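Local coordinates for glucanase (Klebsiella pneumoniae, PDB 5GY3), which probably hydrolyses internal beta-1,4-glucosidic linkages in cellulose, lichenin and cereal beta-D-glucans, as a family 8 glycosyl hydrolase, at residues R10-D15 and R45-K50; F34-A39 and A93-R98; P211-F216 and P251-V256; P285-K290 and S297-V302. All coordinates share one frame; numbering follows the deposited sequence.

Contacts 1, 2 and 4 lie close together among the helices of the (alpha/alpha)6 barrel characteristic of family 8; contact 3 stands apart. Contacts 1 and 2, centres about 13 Å apart, meet through Phe48, which packs on Met36, Ala95 and Leu96; their segments alternate along the chain, so helices 29-41, 45-59 and 86-103 are knit together. Contacts 3 and 4 follow in that order. Contact 4, its centre about 17 Å from those of contacts 1 and 2, takes Arg10 on its loop and Phe34 and Leu38 on helix 293-307. Contact 3, a two-stranded antiparallel sheet, lies across the chain's centre from contact 1, centres about 33 Å apart. Contact 2 lies nearest the predicted nucleophile, Asp87.

Contact 1 (R10-D15 and R45-K50); sequences RFMMPD and RPAFDK
Met12 reaches across to Ala47 and Lys50 with its terminal methyl, and this one group makes the closest approaches between 10-15 and 45-50. CG stands anti to the backbone N (chi1 -173°), and the chain continues extended, so that CE arrives at the flank of helix 45-59 after a straight run. There it lies 3.8 Å from Ala47 O and 3.8 Å from Lys50 CB, with Ala47 CB slightly farther from CE at 4.3 Å. The Met12 and Lys50 side chains cross at about a right angle, the methyl touching the lysine at its base. Farther out, Lys50 CD passes 4.4 Å from Pro14 O, and beyond CD the chain bends at chi3 (-95°). The backbones stay well apart at Met12, whose CA is 9.0 Å from Ala47 CA, but draw closer at the far end, where Asp15 CA and Lys50 CA are 6.9 Å apart. Asp15 itself turns its carboxylate to Arg17 in a salt bridge. This small, largely van der Waals contact at the surface joins the loop leaving helix 2-11 to the first turns of helix 45-59, whose Phe48 packs against helices 29-41 and 86-103.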
# COMPACT_ATOMS: atom_id res chain seq x y z
N ARG A 10 -5.81 17.81 -9.97
CA ARG A 10 -4.36 17.96 -9.89
C ARG A 10 -3.60 16.75 -10.42
O ARG A 10 -2.53 16.93 -11.01
CB ARG A 10 -3.95 18.24 -8.45
CG ARG A 10 -4.38 19.63 -8.02
CD ARG A 10 -3.61 20.10 -6.82
NE ARG A 10 -2.19 19.77 -6.87
CZ ARG A 10 -1.46 19.60 -5.77
NH1 ARG A 10 -2.04 19.72 -4.59
NH2 ARG A 10 -0.17 19.30 -5.85
N PHE A 11 -4.14 15.54 -10.27
CA PHE A 11 -3.34 14.35 -10.51
C PHE A 11 -3.90 13.37 -11.53
O PHE A 11 -3.17 12.46 -11.94
CB PHE A 11 -3.12 13.59 -9.19
CG PHE A 11 -2.58 14.45 -8.09
CD1 PHE A 11 -1.30 14.98 -8.18
CD2 PHE A 11 -3.36 14.77 -7.00
CE1 PHE A 11 -0.79 15.79 -7.17
CE2 PHE A 11 -2.86 15.58 -5.99
CZ PHE A 11 -1.57 16.08 -6.08
N MET A 12 -5.14 13.51 -11.97
CA MET A 12 -5.69 12.56 -12.93
C MET A 12 -5.73 13.16 -14.33
O MET A 12 -6.29 14.24 -14.53
CB MET A 12 -7.09 12.10 -12.52
CG MET A 12 -7.63 10.98 -13.39
SD MET A 12 -9.28 10.45 -12.88
CE MET A 12 -9.65 9.27 -14.18
N MET A 13 -5.12 12.46 -15.29
CA MET A 13 -5.11 12.85 -16.69
C MET A 13 -6.37 12.35 -17.38
O MET A 13 -6.99 11.38 -16.94
CB MET A 13 -3.88 12.29 -17.41
CG MET A 13 -2.55 12.92 -17.03
SD MET A 13 -2.51 14.72 -17.16
CE MET A 13 -2.62 15.19 -15.44
N PRO A 14 -6.77 13.00 -18.48
CA PRO A 14 -8.00 12.56 -19.17
C PRO A 14 -7.93 11.13 -19.69
O PRO A 14 -8.98 10.50 -19.86
CB PRO A 14 -8.15 13.58 -20.31
CG PRO A 14 -6.82 14.30 -20.39
CD PRO A 14 -6.24 14.26 -19.02
N ASP A 15 -6.73 10.59 -19.93
CA ASP A 15 -6.60 9.21 -20.37
C ASP A 15 -6.72 8.20 -19.24
O ASP A 15 -6.67 7.00 -19.50
CB ASP A 15 -5.28 8.98 -21.12
CG ASP A 15 -4.04 9.26 -20.27
OD1 ASP A 15 -4.16 9.58 -19.07
OD2 ASP A 15 -2.92 9.14 -20.81
N ARG A 45 -18.19 6.33 -10.76
CA ARG A 45 -17.97 5.23 -11.69
C ARG A 45 -17.28 5.66 -12.99
O ARG A 45 -16.44 4.91 -13.50
CB ARG A 45 -19.30 4.53 -12.00
CG ARG A 45 -19.07 3.18 -12.64
CD ARG A 45 -20.33 2.39 -12.71
NE ARG A 45 -20.07 1.07 -13.29
CZ ARG A 45 -21.02 0.19 -13.56
NH1 ARG A 45 -22.29 0.49 -13.33
NH2 ARG A 45 -20.70 -0.99 -14.09
N PRO A 46 -17.61 6.83 -13.57
CA PRO A 46 -16.84 7.25 -14.76
C PRO A 46 -15.34 7.31 -14.51
O PRO A 46 -14.57 6.78 -15.32
CB PRO A 46 -17.44 8.63 -15.08
CG PRO A 46 -18.83 8.54 -14.59
CD PRO A 46 -18.73 7.75 -13.31
N ALA A 47 -14.92 7.91 -13.39
CA ALA A 47 -13.49 7.98 -13.09
C ALA A 47 -12.92 6.59 -12.85
O ALA A 47 -11.83 6.27 -13.34
CB ALA A 47 -13.25 8.86 -11.86
N PHE A 48 -13.64 5.75 -12.10
CA PHE A 48 -13.18 4.38 -11.88
C PHE A 48 -12.94 3.66 -13.20
O PHE A 48 -11.90 3.01 -13.39
CB PHE A 48 -14.17 3.60 -11.02
CG PHE A 48 -13.70 2.21 -10.69
CD1 PHE A 48 -13.92 1.16 -11.57
CD2 PHE A 48 -13.03 1.95 -9.51
CE1 PHE A 48 -13.47 -0.12 -11.29
CE2 PHE A 48 -12.57 0.68 -9.23
CZ PHE A 48 -12.79 -0.36 -10.12
N ASP A 49 -13.90 3.73 -14.12
CA ASP A 49 -13.75 3.01 -15.38
C ASP A 49 -12.60 3.57 -16.21
O ASP A 49 -11.90 2.81 -16.89
CB ASP A 49 -15.07 3.03 -16.17
CG ASP A 49 -16.12 2.06 -15.61
OD1 ASP A 49 -15.74 1.07 -14.94
OD2 ASP A 49 -17.33 2.26 -15.85
N LYS A 50 -12.37 4.89 -16.16
CA LYS A 50 -11.23 5.49 -16.85
C LYS A 50 -9.92 4.99 -16.25
O LYS A 50 -8.99 4.61 -16.97
CB LYS A 50 -11.28 7.02 -16.78
CG LYS A 50 -12.20 7.73 -17.78
CD LYS A 50 -12.39 9.22 -17.40
CE LYS A 50 -13.67 9.43 -16.57
NZ LYS A 50 -13.67 10.57 -15.57

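Contact 2 (F34-A39 and A93-R98); sequences FAMLLA and AWALLR
Leu37 and Met36 meet Ala95 where helix 29-41 packs on helix 86-103; the axes of segments 34-39 and 93-98 come within 8.4 Å and run 15° from parallel. The tight part is centred on the alanine: Ala95 CB sits 3.5 Å from Met36 CB and 3.6 Å from Leu37 N, and the small side chain lets the backbones approach to 4.7 Å between Leu37 CA and Ala95 CA. Leu37 forks over Trp94. Its CD2 lies over one face of the indole, offset toward the rim, in a CH-pi contact 4.3 Å from the centroid of the six-membered ring, while CD1 comes 3.8 Å from Trp94 CE3. Leu37 CD2 also presses on Arg98 CD at 3.6 Å, and that CD covers the same indole face near its rim. Met36, bent at chi3 (65°), brings CE to Leu96 CG. The looser side is the partly exposed guanidinium end of Arg98, where a water bridges the helices, donating to Leu37 O and accepting from Arg98 NE in the guanidinium plane; Arg98 NH2 forms a salt bridge with Asp308. Trp94 lies about 9 Å, side chain to side chain, from Asp87, the predicted nucleophile. Helix 155-164 packs on Trp94, helix 45-59 on Met36 and Leu96, and helix 293-307 on Arg98.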
# COMPACT_ATOMS: atom_id res chain seq x y z
N PHE A 34 -4.72 3.06 -5.63
CA PHE A 34 -5.21 4.06 -4.68
C PHE A 34 -6.37 4.84 -5.27
O PHE A 34 -7.41 5.01 -4.63
CB PHE A 34 -4.11 5.06 -4.31
CG PHE A 34 -3.14 4.57 -3.27
CD1 PHE A 34 -3.36 3.42 -2.55
CD2 PHE A 34 -1.99 5.31 -3.02
CE1 PHE A 34 -2.45 3.00 -1.59
CE2 PHE A 34 -1.07 4.89 -2.05
CZ PHE A 34 -1.31 3.73 -1.34
N ALA A 35 -6.19 5.35 -6.48
CA ALA A 35 -7.23 6.19 -7.08
C ALA A 35 -8.48 5.38 -7.37
O ALA A 35 -9.60 5.88 -7.22
CB ALA A 35 -6.71 6.84 -8.35
N MET A 36 -8.32 4.13 -7.82
CA MET A 36 -9.50 3.29 -8.04
C MET A 36 -10.27 3.07 -6.74
O MET A 36 -11.51 3.10 -6.74
CB MET A 36 -9.10 1.96 -8.66
CG MET A 36 -8.71 2.06 -10.12
SD MET A 36 -7.91 0.58 -10.79
CE MET A 36 -9.21 -0.65 -10.67
N LEU A 37 -9.56 2.83 -5.63
CA LEU A 37 -10.23 2.73 -4.33
C LEU A 37 -10.99 4.00 -4.00
O LEU A 37 -12.14 3.95 -3.55
CB LEU A 37 -9.20 2.44 -3.23
CG LEU A 37 -8.64 1.03 -3.10
CD1 LEU A 37 -7.44 1.02 -2.13
CD2 LEU A 37 -9.73 0.08 -2.60
N LEU A 38 -10.35 5.15 -4.19
CA LEU A 38 -10.99 6.42 -3.86
C LEU A 38 -12.14 6.73 -4.82
O LEU A 38 -13.12 7.36 -4.42
CB LEU A 38 -9.96 7.54 -3.86
CG LEU A 38 -8.85 7.44 -2.78
CD1 LEU A 38 -7.84 8.56 -2.95
CD2 LEU A 38 -9.43 7.48 -1.38
N ALA A 39 -12.05 6.28 -6.07
CA ALA A 39 -13.18 6.48 -6.99
C ALA A 39 -14.41 5.70 -6.52
O ALA A 39 -15.53 6.23 -6.57
CB ALA A 39 -12.78 6.07 -8.41
N ALA A 93 -6.84 -5.04 -7.43
CA ALA A 93 -7.81 -6.13 -7.27
C ALA A 93 -8.81 -5.82 -6.17
O ALA A 93 -9.99 -6.19 -6.26
CB ALA A 93 -7.09 -7.45 -6.97
N TRP A 94 -8.35 -5.16 -5.11
CA TRP A 94 -9.23 -4.79 -4.00
C TRP A 94 -10.23 -3.74 -4.44
O TRP A 94 -11.43 -3.85 -4.14
CB TRP A 94 -8.37 -4.28 -2.84
CG TRP A 94 -9.09 -4.03 -1.57
CD1 TRP A 94 -10.27 -4.59 -1.15
CD2 TRP A 94 -8.67 -3.16 -0.52
NE1 TRP A 94 -10.60 -4.12 0.10
CE2 TRP A 94 -9.63 -3.25 0.51
CE3 TRP A 94 -7.56 -2.32 -0.35
CZ2 TRP A 94 -9.53 -2.51 1.68
CZ3 TRP A 94 -7.45 -1.60 0.84
CH2 TRP A 94 -8.42 -1.71 1.84
N ALA A 95 -9.77 -2.73 -5.18
CA ALA A 95 -10.69 -1.72 -5.70
C ALA A 95 -11.76 -2.33 -6.59
O ALA A 95 -12.93 -1.94 -6.53
CB ALA A 95 -9.90 -0.65 -6.45
N LEU A 96 -11.38 -3.31 -7.43
CA LEU A 96 -12.34 -3.98 -8.30
C LEU A 96 -13.38 -4.74 -7.49
O LEU A 96 -14.58 -4.71 -7.82
CB LEU A 96 -11.62 -4.92 -9.26
CG LEU A 96 -10.93 -4.18 -10.40
CD1 LEU A 96 -9.82 -5.01 -11.06
CD2 LEU A 96 -11.97 -3.73 -11.44
N LEU A 97 -12.95 -5.45 -6.45
CA LEU A 97 -13.90 -6.12 -5.57
C LEU A 97 -14.89 -5.13 -4.97
O LEU A 97 -16.11 -5.36 -4.96
CB LEU A 97 -13.14 -6.87 -4.49
CG LEU A 97 -13.77 -8.12 -3.90
CD1 LEU A 97 -14.13 -9.05 -5.05
CD2 LEU A 97 -12.75 -8.77 -2.97
N ARG A 98 -14.39 -3.99 -4.50
CA ARG A 98 -15.26 -2.99 -3.90
C ARG A 98 -16.16 -2.34 -4.95
O ARG A 98 -17.30 -1.96 -4.64
CB ARG A 98 -14.42 -1.96 -3.15
CG ARG A 98 -13.82 -2.55 -1.86
CD ARG A 98 -12.56 -1.83 -1.38
NE ARG A 98 -12.81 -0.54 -0.75
CZ ARG A 98 -12.93 -0.34 0.56
NH1 ARG A 98 -12.86 -1.35 1.42
NH2 ARG A 98 -13.13 0.89 1.04
O HOH W 1 -13.22 2.02 -1.74

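Contact 3 (P211-F216 and P251-V256); sequences PPRMSF and PAWINV
The guanidinium of Arg213 lies flat on one face of the Trp253 indole, the planes only 4° apart, in a cation-pi stack beside a short antiparallel two-stranded sheet, 213-214 with 254-255. Arg213 CZ is 3.6 Å from the centroid of the six-membered ring, and CD covers the same face in a CH-pi contact. At the indole edge, in plane, lies Asn255 N; at the guanidinium edge, also in plane, a water accepts from Arg213 NE and from Asn255 ND2 at 2.9 Å, tying two residues on the same face of the sheet. The arginine chain is extended from CG to NE, which carries the flat group out over the indole. Trp253 CG sits between the backbone N and the carbonyl carbon (chi1 51°), which sets the indole against the guanidinium. Separately, Trp253 CB touches Ser215 CB at 3.6 Å. On the sheet's other face Met214 CB touches Ile254 CG2 at 3.8 Å, and helix 236-243 covers this side through Trp238 and Trp241. Asn255 OD1 turns to the backbone amides of Ser257 and Thr258. Met214 and Ile254 form the hydrogen-bonded pair, with Met214 N 2.9 Å from Ile254 O and Ile254 N 3.1 Å from Met214 O. Pro212, centre of an inverse gamma turn, continues the pairing beyond the strands: its O accepts from Val256 N at 3.0 Å.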
# COMPACT_ATOMS: atom_id res chain seq x y z
N PRO A 211 18.27 2.16 2.57
CA PRO A 211 18.40 2.81 3.88
C PRO A 211 17.46 2.17 4.89
O PRO A 211 16.26 2.01 4.62
CB PRO A 211 18.00 4.27 3.59
CG PRO A 211 18.29 4.45 2.12
CD PRO A 211 17.91 3.12 1.51
N PRO A 212 17.96 1.78 6.02
CA PRO A 212 17.15 1.01 6.98
C PRO A 212 16.24 1.93 7.79
O PRO A 212 16.33 2.01 9.01
CB PRO A 212 18.22 0.33 7.84
CG PRO A 212 19.33 1.35 7.88
CD PRO A 212 19.34 1.99 6.50
N ARG A 213 15.38 2.66 7.09
CA ARG A 213 14.47 3.62 7.70
C ARG A 213 13.05 3.08 7.67
O ARG A 213 12.64 2.45 6.69
CB ARG A 213 14.50 4.95 6.94
CG ARG A 213 15.84 5.66 6.97
CD ARG A 213 15.83 6.82 5.99
NE ARG A 213 17.11 7.53 6.03
CZ ARG A 213 17.36 8.62 5.33
NH1 ARG A 213 16.42 9.12 4.55
NH2 ARG A 213 18.55 9.21 5.42
N MET A 214 12.33 3.32 8.76
CA MET A 214 10.88 3.49 8.74
C MET A 214 10.61 4.82 8.05
O MET A 214 10.80 5.88 8.65
CB MET A 214 10.31 3.50 10.16
CG MET A 214 8.80 3.17 10.22
SD MET A 214 7.78 4.41 9.47
CE MET A 214 8.21 5.82 10.50
N SER A 215 10.16 4.79 6.80
CA SER A 215 9.90 6.04 6.09
C SER A 215 8.67 5.93 5.20
O SER A 215 7.60 5.55 5.69
CB SER A 215 11.14 6.48 5.29
OG SER A 215 11.45 5.58 4.25
N PHE A 216 8.77 6.29 3.92
CA PHE A 216 7.55 6.52 3.15
C PHE A 216 6.81 5.24 2.78
O PHE A 216 5.60 5.31 2.48
CB PHE A 216 7.86 7.31 1.88
CG PHE A 216 8.43 8.67 2.15
CD1 PHE A 216 7.61 9.69 2.60
CD2 PHE A 216 9.78 8.92 1.96
CE1 PHE A 216 8.12 10.95 2.85
CE2 PHE A 216 10.31 10.18 2.21
CZ PHE A 216 9.48 11.19 2.66
N PRO A 251 9.14 13.10 13.84
CA PRO A 251 10.05 12.94 12.70
C PRO A 251 9.40 12.17 11.56
O PRO A 251 8.65 11.22 11.78
CB PRO A 251 11.23 12.17 13.30
CG PRO A 251 11.18 12.51 14.79
CD PRO A 251 9.72 12.60 15.10
N ALA A 252 9.70 12.60 10.33
CA ALA A 252 9.09 11.98 9.16
C ALA A 252 9.64 10.58 8.89
O ALA A 252 8.99 9.80 8.20
CB ALA A 252 9.30 12.85 7.92
N TRP A 253 10.85 10.27 9.38
CA TRP A 253 11.37 8.91 9.31
C TRP A 253 12.27 8.66 10.51
O TRP A 253 12.72 9.60 11.19
CB TRP A 253 12.14 8.64 8.01
CG TRP A 253 13.23 9.63 7.63
CD1 TRP A 253 13.13 10.65 6.72
CD2 TRP A 253 14.58 9.67 8.12
NE1 TRP A 253 14.33 11.32 6.62
CE2 TRP A 253 15.23 10.75 7.47
CE3 TRP A 253 15.31 8.90 9.04
CZ2 TRP A 253 16.56 11.08 7.73
CZ3 TRP A 253 16.63 9.24 9.29
CH2 TRP A 253 17.25 10.31 8.63
N ILE A 254 12.54 7.38 10.77
CA ILE A 254 13.56 7.00 11.74
C ILE A 254 14.40 5.86 11.16
O ILE A 254 13.87 4.94 10.54
CB ILE A 254 12.95 6.60 13.11
CG1 ILE A 254 14.04 6.05 14.04
CG2 ILE A 254 11.83 5.57 12.95
CD1 ILE A 254 13.60 5.92 15.49
N ASN A 255 15.72 5.97 11.31
CA ASN A 255 16.61 4.85 11.01
C ASN A 255 16.51 3.85 12.15
O ASN A 255 16.91 4.15 13.28
CB ASN A 255 18.04 5.36 10.82
CG ASN A 255 19.02 4.27 10.44
OD1 ASN A 255 19.04 3.18 11.03
ND2 ASN A 255 19.85 4.56 9.45
N VAL A 256 15.94 2.67 11.89
CA VAL A 256 15.65 1.76 13.00
C VAL A 256 16.89 1.01 13.46
O VAL A 256 16.87 0.38 14.52
CB VAL A 256 14.52 0.76 12.65
CG1 VAL A 256 13.23 1.52 12.31
CG2 VAL A 256 14.94 -0.14 11.50
O HOH W 2 19.65 6.94 7.79

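Contact 4 (P285-K290 and S297-V302); sequences PQIDDK and SLKQLV
Lys299 CG stands anti to its carbonyl carbon (chi1 -77°) and the chain beyond is fully extended, so the ammonium is carried from helix 293-307 to the carbonyl of Gln286. Here the loop between helices 268-278 and 293-307 lies against the last helix of the chain, in the (alpha/alpha)6 barrel fold characteristic of family 8, and packs against its second turn, at Lys299 and Gln300. Lys299 NZ donates to Gln286 O at 2.8 Å, almost in line with the carbonyl bond (C=O...N 175°). Its strongest charged partner is Asp291, just beyond the loop segment, whose OD2 also accepts from Asp288 N; the carboxylate thus links the lysine to the loop backbone. Asp288 OD1 lies 3.3 Å from Lys299 NZ in a weak salt bridge, and the position of that oxygen is less sure. Nearer the helix, Pro285 packs on the base of the lysine, with Pro285 CB 3.8 Å from Lys299 CB and Pro285 CG 3.7 Å from Lys299 O. Deeper in, Ile287 and Gln300 cross at about a right angle, Ile287 CD1 lying 4.1 Å from Gln300 NE2, which gives its hydrogen bond to Ala296 O. Helix 2-11 closes over this pair through Ala3, Arg6, Trp4 and Tyr7. On the polar side a water accepts from Gln286 N at 2.9 Å and, more weakly, from Lys299 NZ at 3.2 Å.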
# COMPACT_ATOMS: atom_id res chain seq x y z
N PRO A 285 -10.62 15.24 4.94
CA PRO A 285 -9.40 15.90 4.46
C PRO A 285 -9.69 17.01 3.47
O PRO A 285 -10.71 17.03 2.79
CB PRO A 285 -8.63 14.75 3.79
CG PRO A 285 -9.70 13.84 3.31
CD PRO A 285 -10.76 13.88 4.39
N GLN A 286 -8.75 17.94 3.40
CA GLN A 286 -8.70 18.96 2.37
C GLN A 286 -7.37 18.82 1.62
O GLN A 286 -6.33 18.61 2.24
CB GLN A 286 -8.83 20.36 2.98
CG GLN A 286 -10.19 20.63 3.62
CD GLN A 286 -10.31 22.02 4.22
OE1 GLN A 286 -9.31 22.74 4.34
NE2 GLN A 286 -11.52 22.41 4.59
N ILE A 287 -7.42 18.93 0.30
CA ILE A 287 -6.24 18.80 -0.55
C ILE A 287 -5.73 20.21 -0.81
O ILE A 287 -6.29 20.94 -1.64
CB ILE A 287 -6.57 18.06 -1.85
CG1 ILE A 287 -7.16 16.68 -1.56
CG2 ILE A 287 -5.36 17.94 -2.74
CD1 ILE A 287 -6.39 15.89 -0.53
N ASP A 288 -4.66 20.61 -0.12
CA ASP A 288 -4.10 21.93 -0.37
C ASP A 288 -3.03 21.86 -1.47
O ASP A 288 -2.53 20.79 -1.84
CB ASP A 288 -3.48 22.52 0.90
CG ASP A 288 -2.35 21.68 1.41
OD1 ASP A 288 -2.41 20.44 1.37
OD2 ASP A 288 -1.41 22.28 1.94
N ASP A 289 -2.67 23.04 -2.00
CA ASP A 289 -1.62 23.11 -3.01
C ASP A 289 -0.28 22.62 -2.48
O ASP A 289 0.58 22.20 -3.26
CB ASP A 289 -1.48 24.54 -3.53
CG ASP A 289 -2.72 25.01 -4.27
OD1 ASP A 289 -3.36 24.16 -4.94
OD2 ASP A 289 -3.05 26.21 -4.19
N LYS A 290 -0.09 22.64 -1.17
CA LYS A 290 1.12 22.11 -0.56
C LYS A 290 1.13 20.58 -0.48
O LYS A 290 2.18 20.00 -0.18
CB LYS A 290 1.29 22.75 0.83
CG LYS A 290 2.53 22.37 1.57
CD LYS A 290 3.68 22.27 0.63
CE LYS A 290 4.85 22.87 1.24
NZ LYS A 290 5.34 22.10 2.39
N SER A 297 -2.92 11.53 -1.48
CA SER A 297 -3.45 10.17 -1.46
C SER A 297 -3.63 9.68 -0.03
O SER A 297 -4.69 9.15 0.33
CB SER A 297 -2.51 9.24 -2.23
OG SER A 297 -2.32 9.67 -3.57
N LEU A 298 -2.60 9.85 0.81
CA LEU A 298 -2.68 9.37 2.19
C LEU A 298 -3.79 10.06 2.96
O LEU A 298 -4.48 9.42 3.76
CB LEU A 298 -1.34 9.58 2.90
CG LEU A 298 -0.22 8.58 2.64
CD1 LEU A 298 0.98 8.95 3.51
CD2 LEU A 298 -0.67 7.17 2.94
N LYS A 299 -3.96 11.37 2.76
CA LYS A 299 -5.04 12.07 3.45
C LYS A 299 -6.38 11.40 3.20
O LYS A 299 -7.18 11.23 4.13
CB LYS A 299 -5.10 13.53 2.99
CG LYS A 299 -4.03 14.43 3.57
CD LYS A 299 -4.33 15.86 3.16
CE LYS A 299 -3.46 16.87 3.90
NZ LYS A 299 -3.83 18.27 3.49
N GLN A 300 -6.63 11.00 1.96
CA GLN A 300 -7.92 10.43 1.63
C GLN A 300 -8.02 8.96 2.02
O GLN A 300 -9.12 8.50 2.35
CB GLN A 300 -8.20 10.59 0.15
CG GLN A 300 -8.40 12.03 -0.27
CD GLN A 300 -8.41 12.14 -1.76
OE1 GLN A 300 -9.47 12.06 -2.39
NE2 GLN A 300 -7.24 12.30 -2.35
N LEU A 301 -6.91 8.23 1.95
CA LEU A 301 -6.92 6.83 2.39
C LEU A 301 -7.16 6.73 3.89
O LEU A 301 -7.85 5.81 4.36
CB LEU A 301 -5.61 6.16 2.01
CG LEU A 301 -5.33 5.99 0.52
CD1 LEU A 301 -3.88 5.60 0.32
CD2 LEU A 301 -6.27 4.94 -0.08
N VAL A 302 -6.60 7.67 4.65
CA VAL A 302 -6.85 7.70 6.09
C VAL A 302 -8.33 7.92 6.36
O VAL A 302 -8.93 7.25 7.21
CB VAL A 302 -5.97 8.78 6.76
CG1 VAL A 302 -6.47 9.10 8.15
CG2 VAL A 302 -4.53 8.29 6.83
O HOH W 3 -6.50 17.86 5.29